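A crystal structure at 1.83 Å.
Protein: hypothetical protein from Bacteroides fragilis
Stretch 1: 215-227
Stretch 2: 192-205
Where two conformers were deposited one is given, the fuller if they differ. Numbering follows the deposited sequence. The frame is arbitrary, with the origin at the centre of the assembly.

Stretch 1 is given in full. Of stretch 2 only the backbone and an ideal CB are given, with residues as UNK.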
ATOM      1  N   GLU A 215       1.536  19.865  14.508  1.00 17.96           N
ATOM      2  CA  GLU A 215       1.897  18.850  15.503  1.00 19.34           C
ATOM      3  C   GLU A 215       3.213  18.165  15.144  1.00 21.32           C
ATOM      4  O   GLU A 215       3.923  17.744  16.035  1.00 19.80           O
ATOM      5  CB  GLU A 215       0.786  17.795  15.643  1.00 21.96           C
ATOM      6  CG  GLU A 215      -0.411  18.325  16.425  1.00 36.09           C
ATOM      7  CD  GLU A 215      -1.727  17.580  16.309  1.00 57.84           C
ATOM      8  OE1 GLU A 215      -1.712  16.328  16.228  1.00 51.80           O
ATOM      9  OE2 GLU A 215      -2.784  18.249  16.389  1.00 42.88           O
ATOM     10  N   ILE A 216       3.556  18.073  13.843  1.00 18.95           N
ATOM     11  CA  ILE A 216       4.827  17.454  13.456  1.00 17.78           C
ATOM     12  C   ILE A 216       5.980  18.341  13.914  1.00 19.77           C
ATOM     13  O   ILE A 216       6.955  17.834  14.446  1.00 19.30           O
ATOM     14  CB  ILE A 216       4.911  17.183  11.939  1.00 20.17           C
ATOM     15  CG1 ILE A 216       3.677  16.407  11.445  1.00 20.27           C
ATOM     16  CG2 ILE A 216       6.206  16.420  11.632  1.00 19.23           C
ATOM     17  CD1 ILE A 216       3.689  16.058   9.933  1.00 20.20           C
ATOM     18  N   LYS A 217       5.834  19.660  13.763  1.00 18.31           N
ATOM     19  CA  LYS A 217       6.864  20.611  14.202  1.00 18.69           C
ATOM     20  C   LYS A 217       7.029  20.506  15.719  1.00 20.83           C
ATOM     21  O   LYS A 217       8.154  20.489  16.239  1.00 19.56           O
ATOM     22  CB  LYS A 217       6.476  22.043  13.755  1.00 22.06           C
ATOM     23  CG  LYS A 217       7.497  23.130  14.102  1.00 32.62           C
ATOM     24  CD  LYS A 217       8.731  23.135  13.214  1.00 34.50           C
ATOM     25  CE  LYS A 217       9.811  23.993  13.843  1.00 44.87           C
ATOM     26  NZ  LYS A 217      11.019  24.070  12.990  1.00 56.38           N
ATOM     27  N   GLN A 218       5.906  20.395  16.441  1.00 18.60           N
ATOM     28  CA  GLN A 218       5.957  20.281  17.902  0.50 18.35           C
ATOM     29  C   GLN A 218       6.684  19.005  18.306  1.00 20.95           C
ATOM     30  O   GLN A 218       7.508  19.019  19.225  1.00 21.80           O
ATOM     31  CB  GLN A 218       4.543  20.317  18.480  0.50 20.12           C
ATOM     32  CG  GLN A 218       3.965  21.718  18.513  0.50 21.27           C
ATOM     33  CD  GLN A 218       4.283  22.481  19.783  0.50 37.70           C
ATOM     34  OE1 GLN A 218       4.853  23.575  19.773  0.50 29.08           O
ATOM     35  NE2 GLN A 218       3.866  21.945  20.910  0.50 34.88           N
HETATM   36  N   MSE A 219       6.422  17.902  17.618  1.00 18.73           N
HETATM   37  CA  MSE A 219       7.131  16.688  18.005  0.50 18.12           C
HETATM   38  C   MSE A 219       8.620  16.790  17.667  1.00 21.40           C
HETATM   39  O   MSE A 219       9.439  16.336  18.472  1.00 21.81           O
HETATM   40  CB  MSE A 219       6.525  15.434  17.386  0.50 20.05           C
HETATM   41  CG  MSE A 219       7.398  14.231  17.659  0.50 26.71           C
HETATM   42 SE   MSE A 219       6.625  12.651  17.048  0.50 34.42          SE
HETATM   43  CE  MSE A 219       5.446  12.309  18.585  0.50 31.98           C
ATOM     44  N   GLN A 220       8.986  17.437  16.553  1.00 20.13           N
ATOM     45  CA  GLN A 220      10.409  17.593  16.232  1.00 20.33           C
ATOM     46  C   GLN A 220      11.105  18.399  17.343  1.00 24.02           C
ATOM     47  O   GLN A 220      12.237  18.070  17.738  1.00 22.45           O
ATOM     48  CB  GLN A 220      10.608  18.243  14.876  1.00 21.85           C
ATOM     49  CG  GLN A 220      12.051  18.096  14.398  1.00 26.78           C
ATOM     50  CD  GLN A 220      12.443  19.105  13.359  1.00 33.37           C
ATOM     51  OE1 GLN A 220      11.897  20.199  13.277  1.00 27.83           O
ATOM     52  NE2 GLN A 220      13.416  18.748  12.530  1.00 24.44           N
ATOM     53  N   ASP A 221      10.414  19.424  17.879  1.00 21.79           N
ATOM     54  CA  ASP A 221      10.961  20.221  18.987  1.00 22.46           C
ATOM     55  C   ASP A 221      11.184  19.354  20.214  1.00 25.60           C
ATOM     56  O   ASP A 221      12.201  19.512  20.892  1.00 24.87           O
ATOM     57  CB  ASP A 221      10.013  21.380  19.347  1.00 26.20           C
ATOM     58  CG  ASP A 221       9.849  22.462  18.294  1.00 43.87           C
ATOM     59  OD1 ASP A 221      10.732  22.581  17.419  1.00 45.32           O
ATOM     60  OD2 ASP A 221       8.856  23.217  18.372  1.00 51.82           O
ATOM     61  N   GLN A 222      10.248  18.409  20.502  1.00 22.76           N
ATOM     62  CA  GLN A 222      10.397  17.503  21.650  1.00 21.89           C
ATOM     63  C   GLN A 222      11.628  16.615  21.446  1.00 23.45           C
ATOM     64  O   GLN A 222      12.367  16.404  22.394  1.00 23.80           O
ATOM     65  CB  GLN A 222       9.144  16.620  21.866  1.00 23.11           C
ATOM     66  CG  GLN A 222       7.779  17.325  21.990  1.00 30.99           C
ATOM     67  CD  GLN A 222       7.794  18.670  22.671  1.00 50.92           C
ATOM     68  OE1 GLN A 222       8.173  18.779  23.831  1.00 40.10           O
ATOM     69  NE2 GLN A 222       7.352  19.724  21.961  1.00 48.08           N
ATOM     70  N   VAL A 223      11.839  16.103  20.220  1.00 21.40           N
ATOM     71  CA  VAL A 223      13.013  15.257  19.952  1.00 21.30           C
ATOM     72  C   VAL A 223      14.296  16.093  20.112  1.00 25.68           C
ATOM     73  O   VAL A 223      15.226  15.648  20.793  1.00 26.93           O
ATOM     74  CB  VAL A 223      12.990  14.503  18.601  1.00 25.34           C
ATOM     75  CG1 VAL A 223      14.102  13.441  18.585  1.00 26.32           C
ATOM     76  CG2 VAL A 223      11.644  13.832  18.363  1.00 23.37           C
ATOM     77  N   LYS A 224      14.334  17.308  19.548  1.00 23.68           N
ATOM     78  CA  LYS A 224      15.514  18.185  19.677  1.00 25.77           C
ATOM     79  C   LYS A 224      15.877  18.426  21.134  1.00 31.32           C
ATOM     80  O   LYS A 224      17.059  18.498  21.446  1.00 31.48           O
ATOM     81  CB  LYS A 224      15.329  19.528  18.968  1.00 27.83           C
ATOM     82  CG  LYS A 224      15.346  19.409  17.455  1.00 29.56           C
ATOM     83  CD  LYS A 224      15.287  20.783  16.800  1.00 37.59           C
ATOM     84  CE  LYS A 224      15.174  20.661  15.299  1.00 42.33           C
ATOM     85  NZ  LYS A 224      14.992  21.986  14.649  1.00 56.37           N
ATOM     86  N   ALA A 225      14.879  18.495  22.034  1.00 29.49           N
ATOM     87  CA  ALA A 225      15.129  18.698  23.476  1.00 29.97           C
ATOM     88  C   ALA A 225      15.861  17.493  24.125  1.00 37.37           C
ATOM     89  O   ALA A 225      16.428  17.628  25.214  1.00 38.19           O
ATOM     90  CB  ALA A 225      13.818  18.935  24.200  1.00 30.51           C
HETATM   91  N   MSE A 226      15.842  16.330  23.462  1.00 34.16           N
HETATM   92  CA  MSE A 226      16.482  15.092  23.939  1.00 33.19           C
HETATM   93  C   MSE A 226      17.929  14.986  23.498  1.00 37.35           C
HETATM   94  O   MSE A 226      18.661  14.150  24.011  1.00 39.24           O
HETATM   95  CB  MSE A 226      15.700  13.878  23.410  1.00 35.15           C
HETATM   96  CG  MSE A 226      14.275  13.897  23.822  1.00 44.18           C
HETATM   97 SE   MSE A 226      14.173  13.484  25.695  0.75 55.67          SE
HETATM   98  CE  MSE A 226      13.140  11.842  25.403  1.00 50.98           C
ATOM     99  N   ILE A 227      18.339  15.789  22.530  1.00 34.45           N
ATOM    100  CA  ILE A 227      19.709  15.779  21.994  1.00 37.05           C
ATOM    101  C   ILE A 227      20.533  16.844  22.722  1.00 91.71           C
ATOM    102  O   ILE A 227      21.021  16.593  23.821  1.00 66.20           O
ATOM    103  CB  ILE A 227      19.700  15.997  20.463  1.00 39.49           C
ATOM    104  CG1 ILE A 227      18.884  14.895  19.772  1.00 37.62           C
ATOM    105  CG2 ILE A 227      21.122  16.051  19.901  1.00 42.22           C
ATOM    106  CD1 ILE A 227      18.537  15.188  18.421  1.00 32.69           C
ATOM    107  N   UNK A 192      20.651   5.811  22.019  1.00 17.99           N
ATOM    108  CA  UNK A 192      19.512   6.736  22.103  1.00 17.87           C
ATOM    109  C   UNK A 192      19.760   7.961  21.225  1.00 20.36           C
ATOM    110  O   UNK A 192      18.868   8.365  20.481  1.00 18.02           O
ATOM    111  CB  UNK A 192      19.268   7.164  23.552  1.00 17.87           C
ATOM    112  N   UNK A 193      20.970   8.539  21.306  1.00 18.11           N
ATOM    113  CA  UNK A 193      21.375   9.715  20.518  0.50 17.46           C
ATOM    114  C   UNK A 193      21.202   9.453  19.023  1.00 20.51           C
ATOM    115  O   UNK A 193      20.651  10.290  18.305  1.00 19.48           O
ATOM    116  CB  UNK A 193      22.828  10.088  20.819  0.50 17.46           C
ATOM    117  N   UNK A 194      21.629   8.272  18.552  1.00 17.72           N
ATOM    118  CA  UNK A 194      21.480   7.900  17.127  1.00 19.02           C
ATOM    119  C   UNK A 194      19.992   7.838  16.728  1.00 19.81           C
ATOM    120  O   UNK A 194      19.608   8.348  15.660  1.00 18.52           O
ATOM    121  CB  UNK A 194      22.150   6.551  16.857  1.00 19.02           C
ATOM    122  N   UNK A 195      19.148   7.221  17.580  1.00 15.58           N
ATOM    123  CA  UNK A 195      17.690   7.138  17.319  1.00 15.78           C
ATOM    124  C   UNK A 195      17.080   8.535  17.265  1.00 18.04           C
ATOM    125  O   UNK A 195      16.320   8.828  16.346  1.00 16.93           O
ATOM    126  CB  UNK A 195      16.990   6.305  18.395  1.00 15.78           C
ATOM    127  N   UNK A 196      17.406   9.406  18.243  1.00 16.37           N
ATOM    128  CA  UNK A 196      16.861  10.772  18.270  1.00 15.33           C
ATOM    129  C   UNK A 196      17.318  11.572  17.070  1.00 20.37           C
ATOM    130  O   UNK A 196      16.536  12.347  16.516  1.00 20.37           O
ATOM    131  CB  UNK A 196      17.273  11.491  19.556  1.00 15.33           C
ATOM    132  N   UNK A 197      18.568  11.388  16.643  1.00 16.42           N
ATOM    133  CA  UNK A 197      19.040  12.113  15.464  1.00 17.12           C
ATOM    134  C   UNK A 197      18.308  11.627  14.204  1.00 19.28           C
ATOM    135  O   UNK A 197      17.940  12.464  13.375  1.00 19.17           O
ATOM    136  CB  UNK A 197      20.552  11.940  15.302  1.00 17.12           C
ATOM    137  N   UNK A 198      18.020  10.313  14.081  1.00 16.66           N
ATOM    138  CA  UNK A 198      17.217   9.840  12.916  1.00 17.70           C
ATOM    139  C   UNK A 198      15.842  10.431  12.966  1.00 17.72           C
ATOM    140  O   UNK A 198      15.319  10.880  11.935  1.00 18.85           O
ATOM    141  CB  UNK A 198      17.118   8.314  12.883  1.00 17.70           C
ATOM    142  N   UNK A 199      15.233  10.452  14.169  1.00 14.73           N
ATOM    143  CA  UNK A 199      13.891  11.025  14.377  1.00 15.23           C
ATOM    144  C   UNK A 199      13.822  12.510  13.966  1.00 19.66           C
ATOM    145  O   UNK A 199      12.890  12.898  13.249  1.00 16.77           O
ATOM    146  CB  UNK A 199      13.486  10.878  15.845  1.00 15.23           C
ATOM    147  N   UNK A 200      14.803  13.334  14.394  1.00 16.34           N
ATOM    148  CA  UNK A 200      14.823  14.766  14.077  0.50 16.33           C
ATOM    149  C   UNK A 200      14.853  14.967  12.554  1.00 20.13           C
ATOM    150  O   UNK A 200      14.175  15.867  12.021  1.00 19.07           O
ATOM    151  CB  UNK A 200      16.028  15.445  14.730  0.50 16.33           C
ATOM    152  N   UNK A 201      15.641  14.143  11.869  1.00 18.33           N
ATOM    153  CA  UNK A 201      15.794  14.253  10.414  1.00 19.23           C
ATOM    154  C   UNK A 201      14.522  13.836   9.692  1.00 20.11           C
ATOM    155  O   UNK A 201      14.093  14.570   8.806  1.00 20.10           O
ATOM    156  CB  UNK A 201      16.968  13.398   9.934  1.00 19.23           C
ATOM    157  N   UNK A 202      13.889  12.704  10.076  1.00 14.52           N
ATOM    158  CA  UNK A 202      12.629  12.306   9.407  1.00 14.99           C
ATOM    159  C   UNK A 202      11.531  13.342   9.662  1.00 17.57           C
ATOM    160  O   UNK A 202      10.751  13.669   8.783  1.00 17.34           O
ATOM    161  CB  UNK A 202      12.171  10.930   9.895  1.00 14.99           C
ATOM    162  N   UNK A 203      11.460  13.837  10.884  1.00 15.41           N
ATOM    163  CA  UNK A 203      10.422  14.820  11.225  1.00 16.54           C
ATOM    164  C   UNK A 203      10.679  16.127  10.499  1.00 20.22           C
ATOM    165  O   UNK A 203       9.748  16.740   9.988  1.00 19.24           O
ATOM    166  CB  UNK A 203      10.369  15.058  12.736  1.00 16.54           C
ATOM    167  N   UNK A 204      11.938  16.516  10.388  1.00 17.47           N
ATOM    168  CA  UNK A 204      12.318  17.715   9.640  1.00 18.52           C
ATOM    169  C   UNK A 204      11.857  17.633   8.190  1.00 21.20           C
ATOM    170  O   UNK A 204      11.332  18.611   7.653  1.00 21.26           O
ATOM    171  CB  UNK A 204      13.833  17.919   9.695  1.00 18.52           C
ATOM    172  N   UNK A 205      12.047  16.452   7.572  0.50 17.36           N
ATOM    173  CA  UNK A 205      11.633  16.154   6.201  0.50 16.89           C
ATOM    174  C   UNK A 205      10.108  16.309   6.046  0.50 20.33           C
ATOM    175  O   UNK A 205       9.647  16.867   5.054  0.50 19.11           O
ATOM    176  CB  UNK A 205      12.066  14.739   5.813  0.50 16.89           C
TER

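Stretch 2 is helical throughout and runs nearly antiparallel to the helix of 215-224, at 157° between their directions, with the axes 9.1 Å apart at closest approach. Position 192 has nothing of stretch 1 within reach of its ideal CB, so many helix formers would suit; it is A192.

Position 193 points sideways, and a side chain of moderate length could reach I227. It is D193, whose OD1 lies 3.9 Å from CG2 of I227. Positions 194 and 195 meet only open space as far as stretch 1 is concerned, and both are alanine.

Position 196 points toward stretch 1, its ideal CB 3.8 Å from both I227 CG1 and V223 CG1, with M226 close by. An apolar surface of this breadth suits a large aliphatic or aromatic residue. F196 fills it: M226 CB sits over one ring face, 3.6 Å from the ring centroid, in a CH-pi contact.

Position 197 points sideways past I227 CD1, where a long chain could cover the isoleucine and carry a polar end to its rim. K197 does so, its CE 4.0 Å from I227 CG2, while its NZ forms a salt bridge with D193 OD2 at 3.0 Å, one helical turn back. Position 198 points away, and almost anything would fit; it is K198.

Position 199 points toward stretch 1 with V223 CG1 only 3.8 Å from the ideal CB, which favours a small residue. A199 makes that contact with its methyl and helps F196 and two later positions form the hole that receives V223.

Position 200 points sideways between I227, V223 and Q220, so a compact apolar residue, perhaps valine or isoleucine, suits. V200 packs CG2 against I227 CD1 at 3.4 Å and V223 CG1 at 3.5 Å. Its carbonyl also serves: Q220 NE2 donates a hydrogen bond to V200 O at 3.0 Å.

Positions 201 and 202 have nothing of stretch 1 near their ideal CB atoms and leave the choice wide; they are D201 and Y202.

Position 203 points toward a pocket lined by I216, M219, Q220 and V223, calling for a branched aliphatic such as leucine. L203 enters as a knob, CD1 3.7 Å from V223 CG2 and CD2 3.9 Å from I216 CG2.

At 204 an ideal CB would clash with Q220 NE2 at 3.0 Å, so glycine is strongly favoured although the backbone angles are ordinary helix. G204 lets the amide in, its CA 3.3 Å from Q220 NE2. Position 205 points away, suiting a polar residue; it is E205.

Stretch 2 192-205: ADAAFKKAVDYLGE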
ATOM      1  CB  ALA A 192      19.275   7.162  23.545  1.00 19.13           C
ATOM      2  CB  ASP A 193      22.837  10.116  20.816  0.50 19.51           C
ATOM      3  CG  ASP A 193      23.190  11.537  20.390  0.50 30.04           C
ATOM      4  OD1 ASP A 193      22.409  12.464  20.700  0.50 30.34           O
ATOM      5  OD2 ASP A 193      24.284  11.734  19.837  0.50 40.93           O
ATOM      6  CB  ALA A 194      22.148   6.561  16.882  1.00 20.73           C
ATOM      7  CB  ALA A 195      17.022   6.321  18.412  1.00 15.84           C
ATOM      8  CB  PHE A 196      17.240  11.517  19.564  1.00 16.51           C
ATOM      9  CG  PHE A 196      16.610  10.995  20.847  1.00 17.16           C
ATOM     10  CD1 PHE A 196      15.269  10.602  20.882  1.00 19.58           C
ATOM     11  CD2 PHE A 196      17.367  10.870  22.012  1.00 20.12           C
ATOM     12  CE1 PHE A 196      14.688  10.145  22.080  1.00 21.44           C
ATOM     13  CE2 PHE A 196      16.788  10.413  23.198  1.00 22.09           C
ATOM     14  CZ  PHE A 196      15.455  10.061  23.228  1.00 21.81           C
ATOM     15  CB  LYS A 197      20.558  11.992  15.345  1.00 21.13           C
ATOM     16  CG  LYS A 197      21.230  12.949  16.337  1.00 33.77           C
ATOM     17  CD  LYS A 197      22.742  12.838  16.365  1.00 48.45           C
ATOM     18  CE  LYS A 197      23.326  13.818  17.358  1.00 60.28           C
ATOM     19  NZ  LYS A 197      24.793  13.621  17.516  1.00 72.71           N
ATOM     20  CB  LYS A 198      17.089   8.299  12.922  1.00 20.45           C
ATOM     21  CG  LYS A 198      18.284   7.579  12.359  1.00 35.80           C
ATOM     22  CD  LYS A 198      18.094   6.062  12.467  1.00 40.28           C
ATOM     23  CE  LYS A 198      17.489   5.469  11.215  1.00 48.05           C
ATOM     24  NZ  LYS A 198      17.690   3.995  11.142  1.00 58.61           N
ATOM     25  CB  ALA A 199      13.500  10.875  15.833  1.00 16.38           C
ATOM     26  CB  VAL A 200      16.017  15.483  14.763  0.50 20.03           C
ATOM     27  CG1 VAL A 200      16.162  16.933  14.290  0.50 19.48           C
ATOM     28  CG2 VAL A 200      15.878  15.438  16.271  0.50 20.42           C
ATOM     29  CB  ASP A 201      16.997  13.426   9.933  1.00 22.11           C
ATOM     30  CG  ASP A 201      18.340  14.053  10.295  1.00 41.04           C
ATOM     31  OD1 ASP A 201      18.358  15.247  10.725  1.00 41.40           O
ATOM     32  OD2 ASP A 201      19.372  13.378  10.113  1.00 46.35           O
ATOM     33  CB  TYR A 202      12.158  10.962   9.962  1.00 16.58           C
ATOM     34  CG  TYR A 202      12.924   9.768   9.450  1.00 17.79           C
ATOM     35  CD1 TYR A 202      13.101   9.562   8.082  1.00 21.86           C
ATOM     36  CD2 TYR A 202      13.389   8.795  10.323  1.00 18.86           C
ATOM     37  CE1 TYR A 202      13.749   8.422   7.597  1.00 24.58           C
ATOM     38  CE2 TYR A 202      14.034   7.649   9.855  1.00 20.56           C
ATOM     39  CZ  TYR A 202      14.220   7.474   8.492  1.00 30.84           C
ATOM     40  OH  TYR A 202      14.864   6.352   8.040  1.00 32.64           O
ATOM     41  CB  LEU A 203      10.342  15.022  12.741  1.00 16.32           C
ATOM     42  CG  LEU A 203       9.814  13.814  13.539  1.00 17.74           C
ATOM     43  CD1 LEU A 203      10.060  14.010  15.023  1.00 18.11           C
ATOM     44  CD2 LEU A 203       8.287  13.605  13.302  1.00 18.24           C
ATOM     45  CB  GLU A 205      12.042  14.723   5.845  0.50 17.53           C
ATOM     46  CG  GLU A 205      13.496  14.518   5.472  0.50 24.95           C
ATOM     47  CD  GLU A 205      13.660  13.154   4.830  0.50 44.48           C
ATOM     48  OE1 GLU A 205      13.285  13.011   3.642  0.50 39.30           O
ATOM     49  OE2 GLU A 205      14.032  12.201   5.549  0.50 34.56           O
TER
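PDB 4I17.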